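Local coordinates for protein inositol-1-monophosphatase (PDB 5ZHH) that hydrolyses inositol monophosphates to free inositol and phosphate, probably with the help of divalent metal ions as in other members of the inositol monophosphatase family, at residues D169-E174 and G205-G210; S146-S149 and K153-L156; K229-D234 and S251-L256; T158-D163 and A173-L178; T92-Y95 and P100-C103. All blocks are in the same frame, centred on the assembly; numbering follows the deposited sequence.

Interaction 1 (D169-E174 and G205-G210); sequences DNNYAE and GYWERG
Trp207 and Asn171 carry this contact: the indole NE1 donates to the amide oxygen OD1 over 2.9 Å, with an N-H...O angle of 147°. CG of Asn171 is turned opposite its backbone N (chi1 -159°), which brings the amide to the indole. The bond uses an in-plane lone pair, although amide and indole planes stand 70° apart. The same nitrogen also touches aliphatic carbon, Glu174 CB lying 3.5 Å from Trp207 NE1, while the Glu174 carboxylate leads away. Further along, the guanidinium of Arg209 lays one face under the backbone oxygen of Asp169, with Asp169 O 3.3 Å from Arg209 CD and no N-H aimed at it. Arg209 NH1 instead reaches a water that donates to Asn170 O, and forms a salt bridge with Asp163. In the second shell, Asn171 ND2 binds Thr158 OG1 and Gly159 O, fixing the amide's rotation. With an alanine in place of Trp207, Asn171 OD1 would probably lose its donor and a gap would open beneath the first turn of the helix. Asn170 OD1 accepts from Tyr172 N, an Asx turn leading into helix 172-181. This helix start docks on strand 205-208, central in the smaller sheet of the family's layered alpha-beta fold.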
# COMPACT_ATOMS: atom_id res chain seq x y z
N ASP A 169 20.74 23.69 29.23
CA ASP A 169 19.71 22.67 29.38
C ASP A 169 19.19 22.30 27.99
O ASP A 169 18.09 22.68 27.57
CB ASP A 169 18.61 23.16 30.30
CG ASP A 169 17.61 22.08 30.64
OD1 ASP A 169 17.95 20.89 30.43
OD2 ASP A 169 16.52 22.42 31.12
N ASN A 170 20.02 21.57 27.26
CA ASN A 170 19.77 21.25 25.86
C ASN A 170 19.21 19.85 25.63
O ASN A 170 19.01 19.47 24.47
CB ASN A 170 21.04 21.44 25.04
CG ASN A 170 22.25 20.80 25.68
OD1 ASN A 170 22.16 19.73 26.28
ND2 ASN A 170 23.40 21.47 25.59
N ASN A 171 18.99 19.07 26.69
CA ASN A 171 18.46 17.70 26.71
C ASN A 171 19.55 16.68 26.39
O ASN A 171 19.24 15.48 26.35
CB ASN A 171 17.28 17.50 25.74
CG ASN A 171 16.42 16.30 26.10
OD1 ASN A 171 16.12 16.06 27.27
ND2 ASN A 171 16.03 15.52 25.10
N TYR A 172 20.80 17.08 26.17
CA TYR A 172 21.85 16.10 25.87
C TYR A 172 22.13 15.21 27.08
O TYR A 172 22.31 14.00 26.93
CB TYR A 172 23.14 16.78 25.44
CG TYR A 172 23.06 17.55 24.15
CD1 TYR A 172 21.98 17.40 23.29
CD2 TYR A 172 24.08 18.42 23.79
CE1 TYR A 172 21.91 18.11 22.11
CE2 TYR A 172 24.01 19.13 22.61
CZ TYR A 172 22.92 18.97 21.77
OH TYR A 172 22.84 19.66 20.59
N ALA A 173 22.22 15.81 28.27
CA ALA A 173 22.48 15.03 29.47
C ALA A 173 21.40 13.98 29.68
O ALA A 173 21.71 12.83 30.03
CB ALA A 173 22.58 15.95 30.69
N GLU A 174 20.13 14.35 29.49
CA GLU A 174 19.04 13.39 29.58
C GLU A 174 19.20 12.27 28.55
O GLU A 174 19.01 11.09 28.87
CB GLU A 174 17.69 14.09 29.39
CG GLU A 174 17.20 14.93 30.57
CD GLU A 174 17.86 16.31 30.69
OE1 GLU A 174 18.73 16.65 29.87
OE2 GLU A 174 17.48 17.05 31.63
N GLY A 205 8.08 5.09 26.01
CA GLY A 205 8.05 6.40 26.63
C GLY A 205 8.76 7.42 25.78
O GLY A 205 9.60 7.09 24.94
N TYR A 206 8.41 8.68 26.03
CA TYR A 206 8.87 9.82 25.25
C TYR A 206 8.96 11.01 26.19
O TYR A 206 8.11 11.17 27.07
CB TYR A 206 7.91 10.08 24.08
CG TYR A 206 7.92 11.50 23.53
CD1 TYR A 206 9.02 12.00 22.85
CD2 TYR A 206 6.81 12.33 23.71
CE1 TYR A 206 9.01 13.30 22.35
CE2 TYR A 206 6.80 13.63 23.22
CZ TYR A 206 7.90 14.10 22.55
OH TYR A 206 7.89 15.39 22.07
N TRP A 207 10.03 11.80 26.06
CA TRP A 207 10.13 13.05 26.79
C TRP A 207 10.79 14.08 25.89
O TRP A 207 11.58 13.74 25.01
CB TRP A 207 10.92 12.90 28.10
CG TRP A 207 12.40 12.98 27.93
CD1 TRP A 207 13.20 14.09 28.11
CD2 TRP A 207 13.28 11.92 27.53
NE1 TRP A 207 14.51 13.77 27.86
CE2 TRP A 207 14.59 12.45 27.50
CE3 TRP A 207 13.08 10.57 27.21
CZ2 TRP A 207 15.70 11.68 27.14
CZ3 TRP A 207 14.19 9.81 26.85
CH2 TRP A 207 15.48 10.37 26.83
N GLU A 208 10.45 15.35 26.11
CA GLU A 208 11.05 16.40 25.30
C GLU A 208 10.81 17.75 25.96
O GLU A 208 9.81 17.94 26.66
CB GLU A 208 10.49 16.40 23.86
CG GLU A 208 11.28 17.29 22.92
CD GLU A 208 11.02 17.02 21.46
OE1 GLU A 208 10.09 16.25 21.12
OE2 GLU A 208 11.77 17.58 20.63
N ARG A 209 11.73 18.68 25.73
CA ARG A 209 11.56 20.08 26.10
C ARG A 209 11.52 20.93 24.85
O ARG A 209 11.92 20.51 23.76
CB ARG A 209 12.69 20.56 27.02
CG ARG A 209 14.06 20.60 26.37
CD ARG A 209 15.06 21.43 27.17
NE ARG A 209 14.73 22.85 27.17
CZ ARG A 209 15.07 23.70 26.21
NH1 ARG A 209 15.75 23.28 25.15
NH2 ARG A 209 14.72 24.98 26.30
N GLY A 210 11.01 22.15 25.00
CA GLY A 210 10.93 23.07 23.89
C GLY A 210 9.87 22.73 22.87
O GLY A 210 9.99 23.12 21.70
O HOH W 1 16.47 20.55 23.67

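Interaction 2 (S146-S149 and K153-L156); sequences SDTS and KSLL
Thr148 and Ser154 bring the two sides of an irregular loop together, their CA atoms 6.3 Å apart, with neither segment forming regular helix. The touching is done by a single methyl group. Thr148 CG2 sits 3.3 Å from Ser154 OG and 3.7 Å from Lys153 O, so within this pair of segments it rests against two oxygen atoms. Its position follows from the threonine rotation: CG2 lies opposite the backbone N, which carries the methyl across to the second segment and leaves OG1 beside the N, where it bonds to Asp204. Ser154 OG is likewise engaged away from the methyl, donating to the carbonyl of Glu150 within the turn that joins the segments. The Lys153 side chain adds a looser touch, CB lying 4.4 Å from Thr148 CG2, and its end leads away. Asp204 ties both sides together, since it also accepts from the Leu155 backbone N. The loop runs from strand 141-142, at the edge of the large sheet, to strand 156-158 of the smaller one. Ile252, just ahead of helix 253-261, packs on Ser154, and His97 of the second subunit on Leu155.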
# COMPACT_ATOMS: atom_id res chain seq x y z
N SER A 146 2.28 -0.30 25.45
CA SER A 146 3.02 -1.51 25.78
C SER A 146 2.87 -1.87 27.26
O SER A 146 2.39 -1.08 28.08
CB SER A 146 4.50 -1.32 25.44
OG SER A 146 5.08 -0.37 26.32
N ASP A 147 3.34 -3.06 27.60
CA ASP A 147 3.31 -3.56 28.97
C ASP A 147 4.64 -3.41 29.67
O ASP A 147 4.76 -3.79 30.84
CB ASP A 147 2.87 -5.03 29.02
CG ASP A 147 1.41 -5.22 28.66
OD1 ASP A 147 0.58 -4.39 29.08
OD2 ASP A 147 1.09 -6.22 27.95
N THR A 148 5.65 -2.87 28.98
CA THR A 148 6.99 -2.77 29.53
C THR A 148 6.96 -2.06 30.88
O THR A 148 6.42 -0.96 31.02
CB THR A 148 7.90 -2.00 28.57
OG1 THR A 148 7.79 -2.57 27.26
CG2 THR A 148 9.34 -2.07 29.04
N SER A 149 7.55 -2.71 31.89
CA SER A 149 7.56 -2.20 33.24
C SER A 149 8.94 -1.86 33.77
O SER A 149 9.04 -1.15 34.78
CB SER A 149 6.88 -3.20 34.20
OG SER A 149 7.49 -4.48 34.14
N LYS A 153 14.48 -2.54 30.15
CA LYS A 153 13.92 -3.27 29.02
C LYS A 153 13.14 -2.36 28.08
O LYS A 153 12.43 -2.86 27.19
CB LYS A 153 13.04 -4.42 29.50
CG LYS A 153 13.81 -5.45 30.33
CD LYS A 153 12.87 -6.44 31.00
CE LYS A 153 13.66 -7.44 31.83
NZ LYS A 153 14.71 -8.11 31.03
N SER A 154 13.23 -1.05 28.26
CA SER A 154 12.40 -0.10 27.55
C SER A 154 13.12 0.45 26.33
O SER A 154 14.35 0.45 26.24
CB SER A 154 12.01 1.06 28.48
OG SER A 154 11.19 0.62 29.55
N LEU A 155 12.31 0.91 25.38
CA LEU A 155 12.78 1.66 24.22
C LEU A 155 12.11 3.02 24.30
O LEU A 155 10.88 3.11 24.41
CB LEU A 155 12.42 0.96 22.91
CG LEU A 155 12.93 1.62 21.62
CD1 LEU A 155 14.45 1.61 21.56
CD2 LEU A 155 12.34 0.96 20.38
N LEU A 156 12.91 4.08 24.27
CA LEU A 156 12.41 5.43 24.43
C LEU A 156 12.69 6.26 23.18
O LEU A 156 13.36 5.81 22.25
CB LEU A 156 13.04 6.11 25.66
CG LEU A 156 12.96 5.34 26.98
CD1 LEU A 156 13.64 6.17 28.08
CD2 LEU A 156 11.54 5.00 27.37

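Interaction 3 (K229-D234 and S251-L256)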
# COMPACT_ATOMS: atom_id res chain seq x y z
N LYS A 229 0.12 7.64 29.93
CA LYS A 229 0.14 8.69 30.93
C LYS A 229 1.05 9.84 30.48
O LYS A 229 2.15 9.60 29.96
CB LYS A 229 0.62 8.14 32.28
CG LYS A 229 0.55 9.11 33.43
CD LYS A 229 0.86 8.40 34.75
CE LYS A 229 0.98 9.39 35.89
NZ LYS A 229 1.09 8.72 37.22
N VAL A 230 0.60 11.07 30.69
CA VAL A 230 1.31 12.27 30.25
C VAL A 230 1.37 13.26 31.40
O VAL A 230 0.33 13.67 31.92
CB VAL A 230 0.66 12.92 29.02
CG1 VAL A 230 1.48 14.11 28.55
CG2 VAL A 230 0.49 11.92 27.90
N THR A 231 2.59 13.66 31.79
CA THR A 231 2.81 14.59 32.90
C THR A 231 3.99 15.49 32.58
O THR A 231 4.62 15.40 31.52
CB THR A 231 3.10 13.85 34.22
OG1 THR A 231 4.34 13.15 34.08
CG2 THR A 231 2.00 12.85 34.54
N ALA A 232 4.33 16.36 33.54
CA ALA A 232 5.63 17.02 33.54
C ALA A 232 6.73 16.01 33.89
O ALA A 232 6.46 14.85 34.23
CB ALA A 232 5.64 18.18 34.54
N TYR A 233 7.98 16.46 33.80
CA TYR A 233 9.10 15.56 34.09
C TYR A 233 9.01 14.98 35.49
O TYR A 233 9.33 13.80 35.71
CB TYR A 233 10.44 16.28 33.91
CG TYR A 233 10.92 16.52 32.49
CD1 TYR A 233 10.05 16.50 31.39
CD2 TYR A 233 12.26 16.79 32.25
CE1 TYR A 233 10.53 16.73 30.09
CE2 TYR A 233 12.74 17.03 30.98
CZ TYR A 233 11.87 17.01 29.90
OH TYR A 233 12.39 17.26 28.65
N ASP A 234 8.58 15.78 36.47
CA ASP A 234 8.54 15.34 37.86
C ASP A 234 7.23 14.67 38.25
O ASP A 234 6.99 14.45 39.44
CB ASP A 234 8.81 16.52 38.81
CG ASP A 234 7.75 17.61 38.71
OD1 ASP A 234 6.77 17.45 37.96
OD2 ASP A 234 7.91 18.65 39.39
N SER A 251 3.31 2.30 32.84
CA SER A 251 4.01 1.35 33.71
C SER A 251 5.44 1.77 34.02
O SER A 251 5.92 1.51 35.13
CB SER A 251 3.98 -0.05 33.09
OG SER A 251 2.65 -0.43 32.79
N ILE A 252 6.15 2.42 33.09
CA ILE A 252 7.49 2.92 33.38
C ILE A 252 7.47 4.39 33.76
O ILE A 252 8.53 5.01 33.89
CB ILE A 252 8.49 2.68 32.24
CG1 ILE A 252 8.05 3.40 30.96
CG2 ILE A 252 8.74 1.19 32.01
CD1 ILE A 252 9.19 3.59 29.96
N HIS A 253 6.29 4.99 33.93
CA HIS A 253 6.21 6.43 34.11
C HIS A 253 7.00 6.88 35.33
O HIS A 253 7.80 7.83 35.25
CB HIS A 253 4.76 6.88 34.23
CG HIS A 253 4.55 8.31 33.87
ND1 HIS A 253 4.29 8.72 32.58
CD2 HIS A 253 4.64 9.44 34.61
CE1 HIS A 253 4.19 10.04 32.54
NE2 HIS A 253 4.40 10.50 33.76
N ASP A 254 6.80 6.22 36.47
CA ASP A 254 7.51 6.62 37.68
C ASP A 254 9.00 6.39 37.56
O ASP A 254 9.80 7.17 38.09
CB ASP A 254 6.94 5.87 38.90
CG ASP A 254 7.04 4.36 38.75
OD1 ASP A 254 7.08 3.87 37.60
OD2 ASP A 254 7.05 3.66 39.79
N ASN A 255 9.41 5.32 36.87
CA ASN A 255 10.83 5.02 36.72
C ASN A 255 11.50 6.05 35.82
O ASN A 255 12.59 6.54 36.12
CB ASN A 255 11.02 3.62 36.14
CG ASN A 255 10.39 2.54 37.01
OD1 ASN A 255 9.67 1.68 36.50
ND2 ASN A 255 10.68 2.56 38.30
N LEU A 256 10.85 6.40 34.71
CA LEU A 256 11.42 7.40 33.82
C LEU A 256 11.44 8.78 34.48
O LEU A 256 12.40 9.54 34.33
CB LEU A 256 10.65 7.42 32.50
CG LEU A 256 11.14 8.35 31.38
CD1 LEU A 256 12.64 8.24 31.20
CD2 LEU A 256 10.41 7.99 30.08
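His253 reaches from the first turn of its helix to the edge strand, where Thr231 meets the rim of the imidazole and Lys229 covers a face. The tight part is polar. His253 NE2 donates to Thr231 OG1 over 2.7 Å, the oxygen lying within 1° of the ring plane, and Thr231 OG1 passes its own hydrogen on to Ala232 O, also at 2.7 Å. This hydroxyl is thus gripped from two sides. With His253 ND1 bonded to Thr248 OG1, both ring nitrogens are engaged and the buried imidazole can hardly flip. The looser, solvent side belongs to Lys229. Its CG stands over the centre of the ring, 3.9 Å from the His253 centroid and 12° off the normal, a CH-pi contact. With CG anti to the backbone N (chi1 -174°) and an extended chain beyond, the lysine crosses the ring, CE still 3.9 Å from His253 CD2, while NZ runs on past the imidazole. Val230 points the other way, onto Val220 and Leu223. Strand 229-231, outermost in the smaller sheet within this chain, therefore lies between helix 253-261 on one side and helix 213-225 on the other, and pairs with strand 245-248.

Interaction 4 (T158-D163 and A173-L178); sequences TGFAYD and AEFCHL
Phe160 turns the edge of its ring onto Phe175, meeting it near the root of the side chain rather than over the centre. The pair is an offset edge-to-face stack, with centroids 5.6 Å apart and planes at 67°, and it fastens the loop that leaves strand 156-158 to the flank of helix 172-181 within the smaller alpha-beta half of the fold. The leading atom is Phe160 CZ, which comes within 3.7 Å of Phe175 CD1. Phe160 CZ is as close to Phe175 CB, which lies in the plane of the Phe160 ring, and Phe160 CE1 follows at 4.0 Å from Phe175 CB. Phe175 leaves the helix with its ring swung opposite the backbone N (chi1 176°), and this carries it out toward the loop and the neighbouring subunit. There it stacks on Phe175 of the second subunit, which also meets Phe160 of this chain, as Phe160 of that subunit meets Phe175 here. The contact is therefore half of a symmetric aromatic cluster at the subunit interface, and its chemistry is wholly apolar. Within the chain, Val185 of the short strand 185-186 touches both Thr158 and Phe175. Thr158 supplies the remaining contact with a branch methyl, its CG2 lying near the plane of the Phe175 ring, at the edge, 3.8 Å from CD1.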
# COMPACT_ATOMS: atom_id res chain seq x y z
N THR A 158 13.19 10.72 22.10
CA THR A 158 13.25 12.10 22.56
C THR A 158 13.61 12.99 21.38
O THR A 158 13.77 12.52 20.25
CB THR A 158 14.25 12.28 23.73
OG1 THR A 158 14.04 13.56 24.33
CG2 THR A 158 15.69 12.18 23.26
N GLY A 159 13.67 14.29 21.64
CA GLY A 159 14.03 15.26 20.62
C GLY A 159 14.84 16.39 21.23
O GLY A 159 15.06 16.44 22.44
N PHE A 160 15.27 17.31 20.36
CA PHE A 160 16.16 18.39 20.75
C PHE A 160 15.67 19.67 20.09
O PHE A 160 15.33 19.67 18.91
CB PHE A 160 17.61 18.05 20.38
CG PHE A 160 18.07 16.74 20.96
CD1 PHE A 160 18.58 16.69 22.26
CD2 PHE A 160 17.91 15.56 20.26
CE1 PHE A 160 18.96 15.48 22.81
CE2 PHE A 160 18.29 14.35 20.81
CZ PHE A 160 18.82 14.31 22.09
N ALA A 161 15.58 20.74 20.88
CA ALA A 161 14.89 21.95 20.48
C ALA A 161 15.78 22.83 19.61
O ALA A 161 17.01 22.69 19.57
CB ALA A 161 14.41 22.72 21.71
N TYR A 162 15.14 23.77 18.90
CA TYR A 162 15.90 24.69 18.06
C TYR A 162 16.83 25.58 18.87
O TYR A 162 17.86 26.03 18.36
CB TYR A 162 14.94 25.55 17.23
CG TYR A 162 14.19 24.76 16.18
CD1 TYR A 162 14.85 24.21 15.09
CD2 TYR A 162 12.81 24.57 16.28
CE1 TYR A 162 14.16 23.48 14.13
CE2 TYR A 162 12.12 23.85 15.33
CZ TYR A 162 12.79 23.30 14.26
OH TYR A 162 12.09 22.59 13.31
N ASP A 163 16.51 25.82 20.14
CA ASP A 163 17.32 26.70 20.98
C ASP A 163 18.47 25.99 21.68
O ASP A 163 19.10 26.57 22.57
CB ASP A 163 16.43 27.38 22.03
CG ASP A 163 15.92 26.42 23.10
OD1 ASP A 163 16.10 25.19 22.97
OD2 ASP A 163 15.33 26.91 24.09
N ALA A 173 22.22 15.81 28.27
CA ALA A 173 22.48 15.03 29.47
C ALA A 173 21.40 13.98 29.68
O ALA A 173 21.71 12.83 30.03
CB ALA A 173 22.58 15.95 30.69
N GLU A 174 20.13 14.35 29.49
CA GLU A 174 19.04 13.39 29.58
C GLU A 174 19.20 12.27 28.55
O GLU A 174 19.01 11.09 28.87
CB GLU A 174 17.69 14.09 29.39
CG GLU A 174 17.20 14.93 30.57
CD GLU A 174 17.86 16.31 30.69
OE1 GLU A 174 18.73 16.65 29.87
OE2 GLU A 174 17.48 17.05 31.63
N PHE A 175 19.53 12.63 27.31
CA PHE A 175 19.69 11.62 26.26
C PHE A 175 20.78 10.62 26.62
O PHE A 175 20.59 9.40 26.48
CB PHE A 175 20.00 12.29 24.92
CG PHE A 175 20.27 11.32 23.81
CD1 PHE A 175 19.22 10.80 23.06
CD2 PHE A 175 21.57 10.94 23.50
CE1 PHE A 175 19.46 9.91 22.03
CE2 PHE A 175 21.81 10.05 22.46
CZ PHE A 175 20.75 9.53 21.74
N CYS A 176 21.92 11.11 27.10
CA CYS A 176 23.00 10.20 27.48
C CYS A 176 22.60 9.34 28.67
O CYS A 176 22.83 8.12 28.67
CB CYS A 176 24.27 10.99 27.80
SG CYS A 176 24.90 11.95 26.41
N HIS A 177 21.97 9.94 29.68
CA HIS A 177 21.55 9.21 30.87
C HIS A 177 20.57 8.09 30.51
O HIS A 177 20.74 6.93 30.93
CB HIS A 177 20.94 10.19 31.88
CG HIS A 177 20.61 9.60 33.21
ND1 HIS A 177 21.46 8.76 33.90
CD2 HIS A 177 19.53 9.77 34.02
CE1 HIS A 177 20.91 8.42 35.05
NE2 HIS A 177 19.74 9.02 35.15
N LEU A 178 19.54 8.40 29.72
CA LEU A 178 18.57 7.37 29.41
C LEU A 178 19.11 6.35 28.41
O LEU A 178 18.70 5.18 28.44
CB LEU A 178 17.27 7.99 28.89
CG LEU A 178 16.24 8.31 29.98
CD1 LEU A 178 16.04 7.11 30.91
CD2 LEU A 178 16.63 9.55 30.78

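Interaction 5 (T92-Y95 and P100-C103)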
# COMPACT_ATOMS: atom_id res chain seq x y z
N THR A 92 9.31 19.28 9.99
CA THR A 92 9.64 20.06 8.80
C THR A 92 11.04 19.76 8.30
O THR A 92 11.26 19.69 7.09
CB THR A 92 9.46 21.56 9.07
OG1 THR A 92 10.19 21.92 10.25
CG2 THR A 92 7.99 21.90 9.26
N THR A 93 12.01 19.61 9.21
CA THR A 93 13.36 19.23 8.79
C THR A 93 13.35 17.89 8.06
O THR A 93 13.96 17.75 6.99
CB THR A 93 14.29 19.18 10.01
OG1 THR A 93 14.41 20.49 10.58
CG2 THR A 93 15.67 18.68 9.63
N ASN A 94 12.66 16.89 8.63
CA ASN A 94 12.50 15.60 7.97
C ASN A 94 11.88 15.76 6.59
O ASN A 94 12.34 15.16 5.61
CB ASN A 94 11.63 14.67 8.81
CG ASN A 94 12.36 14.07 9.99
OD1 ASN A 94 13.59 14.14 10.08
ND2 ASN A 94 11.60 13.46 10.91
N TYR A 95 10.80 16.54 6.50
CA TYR A 95 10.11 16.71 5.23
C TYR A 95 11.03 17.30 4.17
O TYR A 95 11.07 16.83 3.03
CB TYR A 95 8.87 17.58 5.41
CG TYR A 95 7.99 17.65 4.19
CD1 TYR A 95 7.03 16.67 3.96
CD2 TYR A 95 8.10 18.69 3.27
CE1 TYR A 95 6.21 16.72 2.84
CE2 TYR A 95 7.28 18.75 2.16
CZ TYR A 95 6.34 17.77 1.95
OH TYR A 95 5.53 17.81 0.85
N PRO A 100 11.46 9.97 6.22
CA PRO A 100 10.05 9.53 6.36
C PRO A 100 9.56 9.50 7.80
O PRO A 100 9.31 8.44 8.39
CB PRO A 100 10.09 8.13 5.73
CG PRO A 100 11.47 7.63 6.00
CD PRO A 100 12.39 8.83 6.10
N ALA A 101 9.42 10.69 8.41
CA ALA A 101 8.82 10.83 9.74
C ALA A 101 8.27 12.25 9.83
O ALA A 101 8.89 13.16 10.39
CB ALA A 101 9.81 10.53 10.87
N PHE A 102 7.10 12.45 9.23
CA PHE A 102 6.40 13.72 9.30
C PHE A 102 4.91 13.44 9.20
O PHE A 102 4.49 12.37 8.75
CB PHE A 102 6.86 14.68 8.19
CG PHE A 102 6.77 14.10 6.81
CD1 PHE A 102 5.58 14.14 6.11
CD2 PHE A 102 7.86 13.48 6.23
CE1 PHE A 102 5.48 13.59 4.84
CE2 PHE A 102 7.78 12.93 4.97
CZ PHE A 102 6.59 12.98 4.28
N CYS A 103 4.10 14.41 9.63
CA CYS A 103 2.67 14.16 9.75
C CYS A 103 1.93 15.48 9.86
O CYS A 103 2.53 16.55 10.04
CB CYS A 103 2.38 13.29 10.97
SG CYS A 103 2.83 14.12 12.52
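Asn94 leans from helix 92-97 against the backbone of Ala101, and every step along its side chain has something to meet. CB lies 3.5 Å from Ala101 O. At CG the amide plane begins, holding the same oxygen almost within it. The tip nitrogen ND2 donates to Ala101 O over 2.8 Å with a nearly straight N-H...O angle of 171°, somewhat tilted from the carbonyl plane, and rests 3.4 Å from Ala101 CB. ND2 also bonds to Ser188 O, while OD1 accepts from Arg186 of the second subunit. One residue on, Tyr95 sets the edge of its ring on the face of Phe102, a T-shaped pair with centroids 4.9 Å apart and planes at 86°. CD1 of Tyr95 stands 3.6 Å from Phe102 CE1 and above the ring centre. CG of Phe102 lies between its backbone N and carbonyl carbon (chi1 54°), presenting the ring face to Tyr95. Tyr95 OH continues to Leu22 O, and Leu89 packs on both rings. A serine in place of Phe102 would probably leave the Tyr95 edge without its aromatic face and open a gap between helix and loop. Thr92 to Asn94 close the DPLDGTTN signature, whose aspartates, just ahead of this segment, bind metal in relatives, and probably do so here. The chemistry is divided: a directional amide bond and an aromatic T both tie helix 92-97 to the approach to strand 103-110.

Overall arrangement
Interactions 1 and 4 are nearly one cluster, their centres about 4 Å apart: they share Ala173 and Glu174, and together they fasten helix 172-181 to the smaller sheet. Interaction 3 sits on the far edge of that sheet, about 13 Å from interaction 1 between centres, and joins it through Tyr233, whose OH is 3.3 Å from Trp207 CD1. Interaction 2 packs against interaction 3 through Thr148 O and Ile252 CG2, 3.3 Å apart, and meets interaction 4 where Leu156 touches Leu178. Interaction 5, about 27 Å from interaction 3 between centres, includes the end of the family's signature motif, where metal probably binds as in relatives; Tyr162 OH of 158-163 approaches Thr92 OG1 there at 3.7 Å.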